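Long-range contacts in sulfur oxidation protein soxB (Thermus thermophilus, PDB 2WDF), which probably acts as a manganese-dependent hydrolase of the 5'-nucleotidase family, with a two-metal site, in bacterial sulfur oxidation: residues A[369-374]-A[540-545]; A[445-450]-A[483-488]; A[474-479]-A[548-553]. All coordinates share one frame; numbering follows the deposited sequence. Where two conformers were deposited one is given.

Interaction 1 of 3, residues A[369-374]-A[540-545]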
loop_
_atom_site.group_PDB
_atom_site.type_symbol
_atom_site.label_atom_id
_atom_site.label_comp_id
_atom_site.label_asym_id
_atom_site.label_seq_id
_atom_site.Cartn_x
_atom_site.Cartn_y
_atom_site.Cartn_z
ATOM N N THR A 369 3.176 23.019 -6.140
ATOM C CA THR A 369 4.125 22.000 -6.565
ATOM C C THR A 369 3.591 20.589 -6.315
ATOM O O THR A 369 2.587 20.394 -5.632
ATOM C CB THR A 369 5.472 22.191 -5.855
ATOM O OG1 THR A 369 5.275 22.027 -4.449
ATOM C CG2 THR A 369 6.021 23.592 -6.122
ATOM N N LEU A 370 4.292 19.608 -6.864
ATOM C CA LEU A 370 3.921 18.211 -6.694
ATOM C C LEU A 370 4.037 17.760 -5.235
ATOM O O LEU A 370 5.096 17.871 -4.640
ATOM C CB LEU A 370 4.833 17.338 -7.561
ATOM C CG LEU A 370 4.556 15.834 -7.547
ATOM C CD1 LEU A 370 3.225 15.523 -8.239
ATOM C CD2 LEU A 370 5.704 15.097 -8.213
ATOM N N LEU A 371 2.940 17.252 -4.672
ATOM C CA LEU A 371 2.934 16.701 -3.316
ATOM C C LEU A 371 2.836 15.181 -3.434
ATOM O O LEU A 371 1.797 14.661 -3.812
ATOM C CB LEU A 371 1.728 17.213 -2.511
ATOM C CG LEU A 371 1.773 18.716 -2.239
ATOM C CD1 LEU A 371 0.503 19.180 -1.539
ATOM C CD2 LEU A 371 3.015 19.060 -1.415
ATOM N N TYR A 372 3.940 14.485 -3.167
ATOM C CA TYR A 372 3.973 13.025 -3.263
ATOM C C TYR A 372 4.294 12.447 -1.892
ATOM O O TYR A 372 4.855 13.131 -1.034
ATOM C CB TYR A 372 5.002 12.550 -4.308
ATOM C CG TYR A 372 6.443 12.913 -3.992
ATOM C CD1 TYR A 372 7.289 12.007 -3.337
ATOM C CD2 TYR A 372 6.971 14.142 -4.382
ATOM C CE1 TYR A 372 8.618 12.316 -3.094
ATOM C CE2 TYR A 372 8.292 14.467 -4.115
ATOM C CZ TYR A 372 9.111 13.554 -3.473
ATOM O OH TYR A 372 10.420 13.891 -3.201
ATOM N N LYS A 373 3.912 11.189 -1.692
ATOM C CA LYS A 373 4.070 10.528 -0.400
ATOM C C LYS A 373 5.090 9.394 -0.333
ATOM O O LYS A 373 5.854 9.296 0.633
ATOM C CB LYS A 373 2.707 9.974 0.050
ATOM C CG LYS A 373 2.793 8.992 1.240
ATOM C CD LYS A 373 2.836 9.763 2.572
ATOM C CE LYS A 373 3.027 8.846 3.772
ATOM N NZ LYS A 373 2.856 9.600 5.068
ATOM N N ARG A 374 5.052 8.511 -1.331
ATOM C CA ARG A 374 5.904 7.322 -1.361
ATOM C C ARG A 374 7.394 7.579 -1.573
ATOM O O ARG A 374 7.789 8.334 -2.473
ATOM C CB ARG A 374 5.374 6.298 -2.380
ATOM C CG ARG A 374 4.023 5.696 -2.001
ATOM C CD ARG A 374 3.350 5.034 -3.201
ATOM N NE ARG A 374 3.985 3.760 -3.571
ATOM C CZ ARG A 374 3.755 3.119 -4.714
ATOM N NH1 ARG A 374 4.372 1.970 -4.978
ATOM N NH2 ARG A 374 2.900 3.628 -5.594
ATOM N N VAL A 540 0.102 26.543 -0.875
ATOM C CA VAL A 540 1.335 25.953 -0.379
ATOM C C VAL A 540 2.291 25.733 -1.548
ATOM O O VAL A 540 1.866 25.579 -2.685
ATOM C CB VAL A 540 1.083 24.651 0.433
ATOM C CG1 VAL A 540 0.192 24.933 1.639
ATOM C CG2 VAL A 540 0.486 23.554 -0.448
ATOM N N ARG A 541 3.582 25.733 -1.255
ATOM C CA ARG A 541 4.603 25.520 -2.272
ATOM C C ARG A 541 5.823 24.853 -1.642
ATOM O O ARG A 541 6.857 25.486 -1.430
ATOM C CB ARG A 541 4.992 26.847 -2.935
ATOM C CG ARG A 541 5.230 27.987 -1.962
ATOM C CD ARG A 541 5.428 29.309 -2.696
ATOM N NE ARG A 541 4.160 29.933 -3.063
ATOM C CZ ARG A 541 3.267 30.377 -2.185
ATOM N NH1 ARG A 541 3.509 30.271 -0.885
ATOM N NH2 ARG A 541 2.139 30.931 -2.606
ATOM N N VAL A 542 5.679 23.569 -1.328
ATOM C CA VAL A 542 6.736 22.782 -0.718
ATOM C C VAL A 542 7.697 22.326 -1.801
ATOM O O VAL A 542 7.291 21.704 -2.781
ATOM C CB VAL A 542 6.138 21.581 0.039
ATOM C CG1 VAL A 542 7.228 20.762 0.707
ATOM C CG2 VAL A 542 5.106 22.059 1.055
ATOM N N ARG A 543 8.963 22.675 -1.649
ATOM C CA ARG A 543 9.971 22.294 -2.631
ATOM C C ARG A 543 10.770 21.130 -2.070
ATOM O O ARG A 543 11.037 21.070 -0.870
ATOM C CB ARG A 543 10.894 23.474 -2.950
ATOM C CG ARG A 543 11.851 23.836 -1.834
ATOM C CD ARG A 543 11.885 25.341 -1.602
ATOM N NE ARG A 543 13.123 25.762 -0.948
ATOM C CZ ARG A 543 14.338 25.405 -1.352
ATOM N NH1 ARG A 543 14.483 24.625 -2.419
ATOM N NH2 ARG A 543 15.407 25.834 -0.694
ATOM N N PRO A 544 11.149 20.177 -2.933
ATOM C CA PRO A 544 11.860 19.037 -2.341
ATOM C C PRO A 544 13.226 19.372 -1.762
ATOM O O PRO A 544 14.141 19.745 -2.483
ATOM C CB PRO A 544 11.961 18.037 -3.495
ATOM C CG PRO A 544 11.828 18.856 -4.729
ATOM C CD PRO A 544 10.962 20.030 -4.387
ATOM N N GLU A 545 13.361 19.201 -0.452
ATOM C CA GLU A 545 14.631 19.435 0.231
ATOM C C GLU A 545 14.896 18.290 1.202
ATOM O O GLU A 545 14.654 18.404 2.406
ATOM C CB GLU A 545 14.593 20.768 0.982
ATOM C CG GLU A 545 13.836 21.851 0.244
ATOM C CD GLU A 545 13.185 22.853 1.185
ATOM O OE1 GLU A 545 11.950 22.757 1.413
ATOM O OE2 GLU A 545 13.919 23.732 1.693
HETATM O O HOH W 1 3.380 22.221 -2.803
HETATM O O HOH W 2 7.067 19.854 -4.559
#
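Thr-369 OG1 donates a hydrogen bond of 2.6 Å to Val-542 O, the one direct polar link between 369-374 and 540-545. The hydroxyl reaches the carbonyl obliquely: the C=O...donor angle is 134° and Thr-369 OG1 is tilted 31° from the Val-542 carbonyl plane. With chi1 at 63°, OG1 stands between the backbone N and the carbonyl carbon of its own residue, which turns it to Val-542 and leaves CG2 beside the backbone N. Two waters reinforce the link. One donates to Thr-369 OG1 and accepts from Val-542 N (3.0 Å), so Val-542 is held at its N-H by this water and at its carbonyl by Thr-369 OG1; the other donates to Val-542 O (2.6 Å) and to Leu-370 O. Beyond the polar group the packing is light, with Leu-371 CD2 at 4.3 Å from Val-542 CB and Tyr-372 OH 4.4 Å from Pro-544 CB.

Further out, helix 380-392 lies against both segments: Leu-371 and Val-540 rest on Leu-384, and Val-542 on Gln-383. Arg-541 forms a salt bridge with Glu-368, just before Thr-369, while backbone bonds join Val-540 to Val-366 and Glu-368. Away from the manganese site, this is a water-bridged loop-to-loop contact, in which the segment following strand 363-367 meets the connection from strand 539-540 to strand 548-550.

Interaction 2 of 3, residues A[445-450]-A[483-488]; sequences VLEDIA and GERVRE
Leu-446, on helix 439-453, meets Val-486 through its CB, which lies 4.0 Å from Val-486 CG2 and begins the apolar side of the contact. One residue on, Glu-447 carries the polar side. Its CG is beside the backbone N (chi1 -80°), and the chain then bends at chi2 (-80°), folding the carboxylate over the turn that leads into strand 486-487. The side chains of Glu-447 and Val-486 run antiparallel alongside one another, with Glu-447 CG 3.8 Å from Val-486 CG2. Val-486 N donates to Glu-447 OE1 with an N-H...O angle of 159°, meeting the oxygen from above the carboxylate plane; the 2.5 Å separation is shorter than usual and its exact length doubtful. Arg-485 N donates to the syn lone pair of Glu-447 OE2 at 3.1 Å, and Gly-483 N adds a weak bond to the same oxygen. A water completes the set: it donates to Glu-447 OE2 (2.8 Å) and to Glu-447 O, and accepts from Arg-485 NH1 at the guanidinium edge. At the next helical turn Ala-450 CB touches Arg-485 CD at 4.1 Å and Val-486 CG2 at 4.3 Å, while Ala-450 O lies over one face of the guanidinium. The end of Arg-485 is fixed from outside, its NE bonded to Pro-478 O and NH1 to Thr-482 OG1. Two amides, Arg-485 N and Val-486 N, and more weakly Gly-483 N, thus converge on one buried carboxylate, and would probably stabilise its negative charge and hold the turn against the helix.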
loop_
_atom_site.group_PDB
_atom_site.type_symbol
_atom_site.label_atom_id
_atom_site.label_comp_id
_atom_site.label_asym_id
_atom_site.label_seq_id
_atom_site.Cartn_x
_atom_site.Cartn_y
_atom_site.Cartn_z
ATOM N N VAL A 445 15.450 5.490 17.734
ATOM C CA VAL A 445 14.244 5.210 16.960
ATOM C C VAL A 445 14.600 5.062 15.481
ATOM O O VAL A 445 14.169 4.127 14.808
ATOM C CB VAL A 445 13.203 6.327 17.149
ATOM C CG1 VAL A 445 12.115 6.208 16.103
ATOM C CG2 VAL A 445 12.608 6.261 18.529
ATOM N N LEU A 446 15.379 6.008 14.974
ATOM C CA LEU A 446 15.800 5.959 13.580
ATOM C C LEU A 446 16.653 4.717 13.292
ATOM O O LEU A 446 16.463 4.047 12.277
ATOM C CB LEU A 446 16.570 7.226 13.236
ATOM C CG LEU A 446 15.678 8.468 13.157
ATOM C CD1 LEU A 446 16.521 9.710 12.946
ATOM C CD2 LEU A 446 14.648 8.304 12.026
ATOM N N GLU A 447 17.595 4.412 14.183
ATOM C CA GLU A 447 18.467 3.252 13.992
ATOM C C GLU A 447 17.620 1.991 14.013
ATOM O O GLU A 447 17.879 1.047 13.274
ATOM C CB GLU A 447 19.545 3.160 15.090
ATOM C CG GLU A 447 20.728 4.072 14.879
ATOM C CD GLU A 447 21.750 3.553 13.878
ATOM O OE1 GLU A 447 22.707 4.299 13.618
ATOM O OE2 GLU A 447 21.637 2.408 13.377
ATOM N N ASP A 448 16.614 1.991 14.882
ATOM C CA ASP A 448 15.694 0.873 15.019
ATOM C C ASP A 448 14.896 0.634 13.727
ATOM O O ASP A 448 14.778 -0.498 13.257
ATOM C CB ASP A 448 14.734 1.156 16.171
ATOM C CG ASP A 448 13.764 0.025 16.416
ATOM O OD1 ASP A 448 12.575 0.320 16.657
ATOM O OD2 ASP A 448 14.190 -1.151 16.382
ATOM N N ILE A 449 14.325 1.702 13.176
ATOM C CA ILE A 449 13.568 1.602 11.928
ATOM C C ILE A 449 14.522 1.179 10.824
ATOM O O ILE A 449 14.187 0.336 10.004
ATOM C CB ILE A 449 12.878 2.944 11.548
ATOM C CG1 ILE A 449 11.796 3.298 12.572
ATOM C CG2 ILE A 449 12.261 2.827 10.138
ATOM C CD1 ILE A 449 11.585 4.788 12.751
ATOM N N ALA A 450 15.714 1.768 10.826
ATOM C CA ALA A 450 16.734 1.473 9.825
ATOM C C ALA A 450 17.105 -0.004 9.803
ATOM O O ALA A 450 17.231 -0.605 8.732
ATOM C CB ALA A 450 17.976 2.347 10.047
ATOM N N GLY A 483 23.179 0.039 14.692
ATOM C CA GLY A 483 23.718 0.930 15.697
ATOM C C GLY A 483 24.637 1.928 15.020
ATOM O O GLY A 483 25.027 2.938 15.610
ATOM N N GLU A 484 24.983 1.640 13.769
ATOM C CA GLU A 484 25.871 2.513 13.007
ATOM C C GLU A 484 25.275 3.018 11.684
ATOM O O GLU A 484 25.973 3.650 10.898
ATOM C CB GLU A 484 27.205 1.800 12.732
ATOM C CG GLU A 484 28.099 1.667 13.959
ATOM C CD GLU A 484 29.263 0.722 13.733
ATOM O OE1 GLU A 484 29.865 0.773 12.639
ATOM O OE2 GLU A 484 29.576 -0.073 14.649
ATOM N N ARG A 485 24.001 2.730 11.425
ATOM C CA ARG A 485 23.389 3.154 10.162
ATOM C C ARG A 485 23.035 4.639 10.119
ATOM O O ARG A 485 23.006 5.252 9.054
ATOM C CB ARG A 485 22.162 2.303 9.831
ATOM C CG ARG A 485 22.485 0.910 9.335
ATOM C CD ARG A 485 21.266 0.267 8.696
ATOM N NE ARG A 485 21.535 -1.104 8.250
ATOM C CZ ARG A 485 21.462 -2.175 9.033
ATOM N NH1 ARG A 485 21.135 -2.041 10.311
ATOM N NH2 ARG A 485 21.707 -3.384 8.541
ATOM N N VAL A 486 22.745 5.205 11.282
ATOM C CA VAL A 486 22.363 6.604 11.380
ATOM C C VAL A 486 23.460 7.391 12.071
ATOM O O VAL A 486 23.822 7.086 13.208
ATOM C CB VAL A 486 21.036 6.762 12.132
ATOM C CG1 VAL A 486 20.590 8.215 12.111
ATOM C CG2 VAL A 486 19.972 5.825 11.558
ATOM N N ARG A 487 23.976 8.413 11.388
ATOM C CA ARG A 487 25.039 9.240 11.952
ATOM C C ARG A 487 24.868 10.714 11.618
ATOM O O ARG A 487 24.028 11.086 10.793
ATOM C CB ARG A 487 26.409 8.753 11.472
ATOM C CG ARG A 487 26.566 8.769 9.966
ATOM C CD ARG A 487 27.439 7.621 9.482
ATOM N NE ARG A 487 28.368 8.060 8.444
ATOM C CZ ARG A 487 29.042 7.240 7.644
ATOM N NH1 ARG A 487 28.903 5.924 7.766
ATOM N NH2 ARG A 487 29.857 7.738 6.721
ATOM N N GLU A 488 25.676 11.550 12.262
ATOM C CA GLU A 488 25.650 12.996 12.036
ATOM C C GLU A 488 24.254 13.594 12.203
ATOM O O GLU A 488 23.832 14.428 11.400
ATOM C CB GLU A 488 26.180 13.316 10.639
ATOM C CG GLU A 488 27.529 12.679 10.329
ATOM C CD GLU A 488 28.689 13.626 10.571
ATOM O OE1 GLU A 488 28.509 14.625 11.299
ATOM O OE2 GLU A 488 29.783 13.374 10.033
HETATM O O HOH W 3 20.305 0.281 12.234
#

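Interaction 3 of 3, residues A[474-479]-A[548-553]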
loop_
_atom_site.group_PDB
_atom_site.type_symbol
_atom_site.label_atom_id
_atom_site.label_comp_id
_atom_site.label_asym_id
_atom_site.label_seq_id
_atom_site.Cartn_x
_atom_site.Cartn_y
_atom_site.Cartn_z
ATOM N N TYR A 474 20.056 14.075 8.770
ATOM C CA TYR A 474 20.976 13.012 9.141
ATOM C C TYR A 474 21.628 12.321 7.945
ATOM O O TYR A 474 21.293 12.581 6.780
ATOM C CB TYR A 474 20.299 12.017 10.097
ATOM C CG TYR A 474 19.226 11.135 9.472
ATOM C CD1 TYR A 474 19.489 9.810 9.145
ATOM C CD2 TYR A 474 17.933 11.610 9.280
ATOM C CE1 TYR A 474 18.508 8.995 8.592
ATOM C CE2 TYR A 474 16.951 10.814 8.722
ATOM C CZ TYR A 474 17.235 9.505 8.390
ATOM O OH TYR A 474 16.250 8.712 7.833
ATOM N N VAL A 475 22.600 11.475 8.246
ATOM C CA VAL A 475 23.320 10.724 7.226
ATOM C C VAL A 475 22.962 9.262 7.447
ATOM O O VAL A 475 22.970 8.782 8.585
ATOM C CB VAL A 475 24.847 10.947 7.350
ATOM C CG1 VAL A 475 25.592 10.242 6.235
ATOM C CG2 VAL A 475 25.167 12.424 7.357
ATOM N N LEU A 476 22.637 8.556 6.371
ATOM C CA LEU A 476 22.251 7.161 6.502
ATOM C C LEU A 476 23.131 6.260 5.676
ATOM O O LEU A 476 23.346 6.510 4.490
ATOM C CB LEU A 476 20.788 6.959 6.071
ATOM C CG LEU A 476 20.337 5.495 5.951
ATOM C CD1 LEU A 476 19.895 4.956 7.310
ATOM C CD2 LEU A 476 19.216 5.337 4.923
ATOM N N ASP A 477 23.597 5.179 6.301
ATOM C CA ASP A 477 24.381 4.181 5.607
ATOM C C ASP A 477 23.659 2.857 5.742
ATOM O O ASP A 477 23.805 2.155 6.743
ATOM C CB ASP A 477 25.803 4.079 6.163
ATOM C CG ASP A 477 26.668 3.155 5.333
ATOM O OD1 ASP A 477 26.107 2.490 4.432
ATOM O OD2 ASP A 477 27.893 3.093 5.568
ATOM N N PRO A 478 22.835 2.515 4.740
ATOM C CA PRO A 478 22.024 1.293 4.699
ATOM C C PRO A 478 22.821 0.007 4.898
ATOM O O PRO A 478 22.276 -1.006 5.343
ATOM C CB PRO A 478 21.397 1.315 3.297
ATOM C CG PRO A 478 22.062 2.432 2.552
ATOM C CD PRO A 478 22.632 3.373 3.560
ATOM N N ASP A 479 24.104 0.051 4.558
ATOM C CA ASP A 479 24.963 -1.129 4.655
ATOM C C ASP A 479 25.806 -1.189 5.925
ATOM O O ASP A 479 26.505 -2.174 6.155
ATOM C CB ASP A 479 25.849 -1.240 3.415
ATOM C CG ASP A 479 25.036 -1.311 2.137
ATOM O OD1 ASP A 479 24.129 -2.158 2.068
ATOM O OD2 ASP A 479 25.283 -0.513 1.222
ATOM N N VAL A 548 18.076 14.040 4.354
ATOM C CA VAL A 548 18.917 12.872 4.556
ATOM C C VAL A 548 19.956 12.727 3.456
ATOM O O VAL A 548 19.704 13.048 2.297
ATOM C CB VAL A 548 18.081 11.580 4.696
ATOM C CG1 VAL A 548 17.326 11.296 3.407
ATOM C CG2 VAL A 548 18.977 10.401 5.056
ATOM N N LYS A 549 21.126 12.240 3.844
ATOM C CA LYS A 549 22.220 11.985 2.916
ATOM C C LYS A 549 22.441 10.476 2.967
ATOM O O LYS A 549 22.649 9.918 4.040
ATOM C CB LYS A 549 23.486 12.732 3.372
ATOM C CG LYS A 549 24.778 12.312 2.672
ATOM C CD LYS A 549 25.988 13.057 3.255
ATOM C CE LYS A 549 27.319 12.391 2.883
ATOM N NZ LYS A 549 28.419 12.681 3.867
ATOM N N VAL A 550 22.329 9.814 1.822
ATOM C CA VAL A 550 22.483 8.377 1.762
ATOM C C VAL A 550 23.859 7.952 1.271
ATOM O O VAL A 550 24.238 8.235 0.135
ATOM C CB VAL A 550 21.365 7.739 0.904
ATOM C CG1 VAL A 550 21.346 6.228 1.110
ATOM C CG2 VAL A 550 19.999 8.357 1.271
ATOM N N ILE A 551 24.596 7.253 2.127
ATOM C CA ILE A 551 25.915 6.766 1.765
ATOM C C ILE A 551 25.807 5.584 0.823
ATOM O O ILE A 551 25.089 4.622 1.100
ATOM C CB ILE A 551 26.738 6.347 3.003
ATOM C CG1 ILE A 551 26.889 7.519 3.977
ATOM C CG2 ILE A 551 28.089 5.774 2.563
ATOM C CD1 ILE A 551 27.448 8.792 3.343
ATOM N N GLY A 552 26.571 5.631 -0.262
ATOM C CA GLY A 552 26.628 4.549 -1.223
ATOM C C GLY A 552 25.477 4.492 -2.205
ATOM O O GLY A 552 25.382 3.544 -2.974
ATOM N N ARG A 553 24.604 5.498 -2.173
ATOM C CA ARG A 553 23.449 5.557 -3.072
ATOM C C ARG A 553 23.258 6.942 -3.664
ATOM O O ARG A 553 23.532 7.949 -3.015
ATOM C CB ARG A 553 22.154 5.220 -2.307
ATOM C CG ARG A 553 22.194 3.939 -1.492
ATOM C CD ARG A 553 22.172 2.758 -2.406
ATOM N NE ARG A 553 22.045 1.506 -1.675
ATOM C CZ ARG A 553 22.968 1.023 -0.852
ATOM N NH1 ARG A 553 24.078 1.705 -0.620
ATOM N NH2 ARG A 553 22.778 -0.140 -0.258
#
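Val-548 packs on Tyr-474 and Ile-551 on Val-475; Val-548 and Ile-551 bury the most surface and lie on different sides of the paired backbones. In the conformer described, Val-548 CG2 sits over the face of the Tyr-474 ring as a CH-pi contact, 4.0 Å from the centroid and 17° off the ring normal. That methyl is anti to the backbone N of Val-548, and it also meets Leu-476 CB. On the face that carries Val-475, its CG1 meets CD1 of Ile-551, just past the strand, at 3.7 Å. The parallel pairing runs through Lys-549 N to Tyr-474 O (3.0 Å), Leu-476 N to Lys-549 O (2.7 Å) and Ile-551 N to Leu-476 O (2.8 Å). Past the strands, Arg-553 and Asp-479 form an end-on salt bridge: NH1 and NH2 both reach Asp-479 OD2 from the same face, on its syn side, with Pro-478 CG over one guanidinium face. Asp-477 OD1 accepts from Asp-479 N in an Asx turn, which probably helps to position the Asp-479 side chain. Lys-56 N and Ala-54 O bind Asp-479 and Arg-553 in turn. Within the mixed sheet, strand 472-476 lies between parallel strand 548-550 and antiparallel strand 486-487, whose Val-486 also packs on Tyr-474.

Overall arrangement
From the N terminus, residues 369-374 come first, and interaction 1 closes the longest loop when the chain returns at 540-545, 166 residues later. Interaction 2 lies wholly within that span, joining helix 439-453 to strand 486-487. Interaction 3 starts at 474-479, between the two segments of interaction 2, and ends at 548-553, just after interaction 1, so it crosses both. Interactions 2 and 3 have centres about 10 Å apart and share a sheet, where neighbouring strands 472-476 and 486-487 probably bond through Val-475 N to Arg-487 O. Interaction 1 stands apart, its centre about 21 Å from that of interaction 3, and ties the loop after strand 363-367 to the loop between strands 539-540 and 548-550.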